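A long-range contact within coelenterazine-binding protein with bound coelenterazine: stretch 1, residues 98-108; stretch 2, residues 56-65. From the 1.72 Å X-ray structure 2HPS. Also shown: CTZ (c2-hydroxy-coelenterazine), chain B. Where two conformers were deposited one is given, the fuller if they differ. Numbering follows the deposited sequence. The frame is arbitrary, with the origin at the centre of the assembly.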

# COMPACT_ATOMS: atom_id res chain seq x y z
N ALA A 98 7.22 8.61 -10.17
CA ALA A 98 7.68 7.28 -10.58
C ALA A 98 8.39 6.57 -9.44
O ALA A 98 8.19 5.37 -9.23
CB ALA A 98 8.60 7.38 -11.82
N MSE A 99 9.19 7.31 -8.67
CA MSE A 99 9.85 6.72 -7.52
C MSE A 99 8.83 6.30 -6.47
O MSE A 99 9.04 5.32 -5.76
CB MSE A 99 10.87 7.68 -6.91
CG MSE A 99 12.15 7.78 -7.70
SE MSE A 99 13.06 6.03 -7.88
CE MSE A 99 12.87 5.34 -6.21
N ALA A 100 7.73 7.06 -6.39
CA ALA A 100 6.70 6.79 -5.37
C ALA A 100 5.96 5.46 -5.52
O ALA A 100 5.36 4.96 -4.55
CB ALA A 100 5.70 7.92 -5.32
N VAL A 101 6.00 4.88 -6.72
CA VAL A 101 5.29 3.61 -6.95
C VAL A 101 6.20 2.38 -6.90
O VAL A 101 5.74 1.24 -7.02
CB VAL A 101 4.47 3.63 -8.25
CG1 VAL A 101 3.46 4.79 -8.21
CG2 VAL A 101 5.38 3.73 -9.49
N ILE A 102 7.49 2.63 -6.73
CA ILE A 102 8.47 1.55 -6.62
C ILE A 102 8.12 0.53 -5.53
O ILE A 102 8.19 -0.68 -5.76
CB ILE A 102 9.90 2.14 -6.49
CG1 ILE A 102 10.28 2.85 -7.80
CG2 ILE A 102 10.91 1.10 -6.05
CD1 ILE A 102 10.52 1.90 -9.02
N GLN A 103 7.69 1.01 -4.37
CA GLN A 103 7.28 0.13 -3.30
C GLN A 103 6.15 -0.82 -3.74
O GLN A 103 6.19 -2.03 -3.49
CB GLN A 103 6.83 0.99 -2.13
CG GLN A 103 6.66 0.28 -0.83
CD GLN A 103 6.12 1.22 0.24
OE1 GLN A 103 5.58 2.30 -0.06
NE2 GLN A 103 6.29 0.84 1.50
N SER A 104 5.15 -0.27 -4.44
CA SER A 104 4.03 -1.07 -4.88
C SER A 104 4.44 -2.05 -5.97
O SER A 104 3.90 -3.15 -6.04
CB SER A 104 2.90 -0.16 -5.38
OG SER A 104 2.29 0.53 -4.30
N LEU A 105 5.37 -1.66 -6.84
CA LEU A 105 5.88 -2.55 -7.88
C LEU A 105 6.71 -3.70 -7.30
O LEU A 105 6.67 -4.83 -7.82
CB LEU A 105 6.67 -1.77 -8.94
CG LEU A 105 5.79 -0.89 -9.84
CD1 LEU A 105 6.61 0.01 -10.76
CD2 LEU A 105 4.77 -1.73 -10.65
N ILE A 106 7.45 -3.42 -6.23
CA ILE A 106 8.11 -4.49 -5.47
C ILE A 106 7.07 -5.48 -4.94
O ILE A 106 7.21 -6.70 -5.11
CB ILE A 106 9.00 -3.95 -4.33
CG1 ILE A 106 10.21 -3.22 -4.93
CG2 ILE A 106 9.42 -5.08 -3.34
CD1 ILE A 106 11.16 -2.66 -3.88
N MSE A 107 5.99 -4.95 -4.33
CA MSE A 107 4.92 -5.81 -3.86
C MSE A 107 4.27 -6.60 -4.98
O MSE A 107 4.02 -7.79 -4.83
CB MSE A 107 3.87 -5.03 -3.09
CG MSE A 107 4.48 -4.35 -1.89
SE MSE A 107 3.13 -3.38 -0.85
CE MSE A 107 2.25 -4.49 -0.45
N TYR A 108 4.04 -5.96 -6.13
CA TYR A 108 3.44 -6.68 -7.25
C TYR A 108 4.32 -7.86 -7.66
O TYR A 108 3.81 -8.98 -7.88
CB TYR A 108 3.15 -5.75 -8.45
CG TYR A 108 2.40 -6.49 -9.55
CD1 TYR A 108 1.01 -6.53 -9.56
CD2 TYR A 108 3.09 -7.22 -10.52
CE1 TYR A 108 0.31 -7.24 -10.54
CE2 TYR A 108 2.42 -7.94 -11.51
CZ TYR A 108 1.03 -7.94 -11.52
OH TYR A 108 0.33 -8.65 -12.47
N1 CTZ B . -1.12 -3.26 1.88
C2 CTZ B . -0.70 -3.54 3.14
C3 CTZ B . -1.95 -3.88 3.83
N4 CTZ B . -2.99 -3.81 3.00
C5 CTZ B . -4.31 -4.03 3.20
C6 CTZ B . -5.18 -3.85 2.13
N7 CTZ B . -4.73 -3.47 0.91
C8 CTZ B . -3.42 -3.25 0.68
C9 CTZ B . -2.48 -3.42 1.82
C10 CTZ B . 0.71 -3.48 3.66
C11 CTZ B . 1.15 -2.04 3.55
C12 CTZ B . 2.15 -1.70 2.64
C13 CTZ B . 2.57 -0.38 2.51
C14 CTZ B . 1.97 0.60 3.31
C15 CTZ B . 0.96 0.26 4.22
C16 CTZ B . 0.54 -1.07 4.34
O17 CTZ B . 2.37 1.89 3.17
O18 CTZ B . -2.07 -4.21 5.07
C19 CTZ B . -6.63 -4.12 2.32
C20 CTZ B . -7.27 -3.83 3.53
C21 CTZ B . -8.63 -4.11 3.68
C22 CTZ B . -9.35 -4.69 2.62
C23 CTZ B . -8.72 -4.99 1.42
C24 CTZ B . -7.35 -4.71 1.27
O25 CTZ B . -10.67 -4.96 2.80
C26 CTZ B . -2.87 -2.79 -0.66
C27 CTZ B . -2.64 -4.00 -1.53
C28 CTZ B . -1.36 -4.38 -1.91
C29 CTZ B . -1.19 -5.51 -2.72
C30 CTZ B . -2.31 -6.25 -3.13
C31 CTZ B . -3.60 -5.86 -2.75
C32 CTZ B . -3.76 -4.72 -1.95
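Stretch 2 56-65: ETRQEFLRVA

Stretch 2 is helical throughout, its backbone joined by i to i+4 hydrogen bonds such as Val-64 N to Glu-60 O (3.0 Å). It runs nearly antiparallel to helix 102-108, with a signed crossing angle of -151° and a closest axial approach of 10.2 Å. Glu-60 lies opposite Gln-103 (CA to CA 6.4 Å), and Thr-57 opposite Ile-106 (CA to CA 7.1 Å).

Glu-60 is the knob, set among Met-99, Ile-102, Gln-103 and Ile-106. Its chi1 is t and its chi2 p, a bend that suits a double engagement with Arg-63, one turn on: Arg-63 NE donates to Glu-60 OE1 (2.9 Å) and Arg-63 NH2 to Glu-60 OE2 (2.8 Å), the latter pair a salt bridge. Arg-63 is extended through chi1 and chi2 (both t), then turns at chi3 (p). Paired in this way, a buried carboxylate has its charge balanced. Water 1 lies between the helices, accepting from Gln-103 N (2.9 Å), an amide in the first turn of its helix, and within hydrogen-bonding distance of Glu-60 OE2 (2.7 Å) and Met-99 O (2.8 Å). Met-99, a selenomethionine with all three chi angles m, curls so that its CE lies over one face of the Arg-63 guanidinium, 3.7 Å from Arg-63 NH2.

Gln-103, t at chi1 and chi2, reaches straight across: its NE2 lies over one face of the Phe-61 ring, 3.3 Å from Phe-61 CE2, and its OE1 is 3.6 Å from Val-64 CG2. Ile-106, m at chi1 and t at chi2, packs its CD1 4.0 Å from Glu-60 CB and its CG2 3.7 Å from Thr-57 OG1. Phe-61 leaves its backbone sideways, but its ring comes nearer stretch 1; selenomethionine Met-107 meets the ring edge (SE to Phe-61 CZ, 4.3 Å). Both residues also touch the bound c2-hydroxy-coelenterazine, through Phe-61 CE2 to CTZ C13 (3.8 Å) and Met-107 CE to CTZ C28 (3.9 Å).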

# COMPACT_ATOMS: atom_id res chain seq x y z
N GLU A 56 16.40 -5.57 0.08
CA GLU A 56 15.99 -4.49 -0.82
C GLU A 56 14.55 -4.04 -0.46
O GLU A 56 14.26 -2.84 -0.42
CB GLU A 56 16.06 -4.97 -2.27
CG GLU A 56 17.47 -5.10 -2.81
CD GLU A 56 17.53 -5.79 -4.16
OE1 GLU A 56 16.53 -5.74 -4.92
OE2 GLU A 56 18.59 -6.39 -4.49
N THR A 57 13.70 -5.01 -0.18
CA THR A 57 12.31 -4.73 0.24
C THR A 57 12.30 -3.95 1.56
O THR A 57 11.66 -2.90 1.66
CB THR A 57 11.48 -6.02 0.38
OG1 THR A 57 11.54 -6.76 -0.86
CG2 THR A 57 10.00 -5.71 0.71
N ARG A 58 13.06 -4.43 2.55
CA ARG A 58 13.20 -3.68 3.81
C ARG A 58 13.72 -2.24 3.59
O ARG A 58 13.18 -1.29 4.16
CB ARG A 58 14.08 -4.45 4.81
CG ARG A 58 13.79 -4.11 6.28
CD ARG A 58 14.78 -4.81 7.25
NE ARG A 58 16.17 -4.43 6.99
CZ ARG A 58 16.84 -3.48 7.64
NH1 ARG A 58 16.26 -2.80 8.63
NH2 ARG A 58 18.10 -3.21 7.30
N GLN A 59 14.76 -2.08 2.78
CA GLN A 59 15.33 -0.77 2.54
C GLN A 59 14.33 0.18 1.88
O GLN A 59 14.30 1.37 2.21
CB GLN A 59 16.61 -0.90 1.71
CG GLN A 59 17.79 -1.46 2.52
CD GLN A 59 18.19 -0.56 3.70
OE1 GLN A 59 18.15 0.67 3.60
NE2 GLN A 59 18.56 -1.18 4.82
N GLU A 60 13.49 -0.35 0.99
CA GLU A 60 12.50 0.51 0.33
C GLU A 60 11.46 0.95 1.35
O GLU A 60 11.10 2.13 1.41
CB GLU A 60 11.86 -0.16 -0.89
CG GLU A 60 10.84 0.75 -1.64
CD GLU A 60 11.42 2.08 -2.19
OE1 GLU A 60 12.66 2.33 -2.18
OE2 GLU A 60 10.60 2.91 -2.64
N PHE A 61 11.02 0.01 2.19
CA PHE A 61 10.12 0.39 3.29
C PHE A 61 10.72 1.43 4.23
O PHE A 61 10.03 2.33 4.68
CB PHE A 61 9.60 -0.84 4.04
CG PHE A 61 8.38 -1.45 3.41
CD1 PHE A 61 8.47 -2.10 2.18
CD2 PHE A 61 7.14 -1.34 4.03
CE1 PHE A 61 7.31 -2.66 1.57
CE2 PHE A 61 5.99 -1.87 3.44
CZ PHE A 61 6.08 -2.54 2.21
N LEU A 62 12.02 1.31 4.53
CA LEU A 62 12.66 2.30 5.39
C LEU A 62 12.71 3.66 4.72
O LEU A 62 12.53 4.68 5.37
CB LEU A 62 14.07 1.84 5.79
CG LEU A 62 14.15 0.64 6.72
CD1 LEU A 62 15.62 0.24 6.86
CD2 LEU A 62 13.51 0.90 8.08
N ARG A 63 12.95 3.67 3.41
CA ARG A 63 13.01 4.92 2.65
C ARG A 63 11.67 5.67 2.73
O ARG A 63 11.62 6.88 2.98
CB ARG A 63 13.39 4.64 1.20
CG ARG A 63 13.76 5.93 0.41
CD ARG A 63 14.10 5.58 -1.05
NE ARG A 63 12.91 5.22 -1.81
CZ ARG A 63 12.07 6.10 -2.35
NH1 ARG A 63 12.28 7.41 -2.20
NH2 ARG A 63 11.00 5.68 -3.01
N VAL A 64 10.59 4.92 2.53
CA VAL A 64 9.22 5.44 2.66
C VAL A 64 8.93 5.81 4.13
O VAL A 64 8.35 6.86 4.39
CB VAL A 64 8.19 4.48 2.04
CG1 VAL A 64 6.76 4.98 2.22
CG2 VAL A 64 8.49 4.31 0.54
N ALA A 65 9.37 4.99 5.08
CA ALA A 65 9.19 5.31 6.52
C ALA A 65 9.73 6.70 6.85
O ALA A 65 9.12 7.47 7.61
CB ALA A 65 9.84 4.25 7.41
O HOH W 1 8.23 3.76 -3.58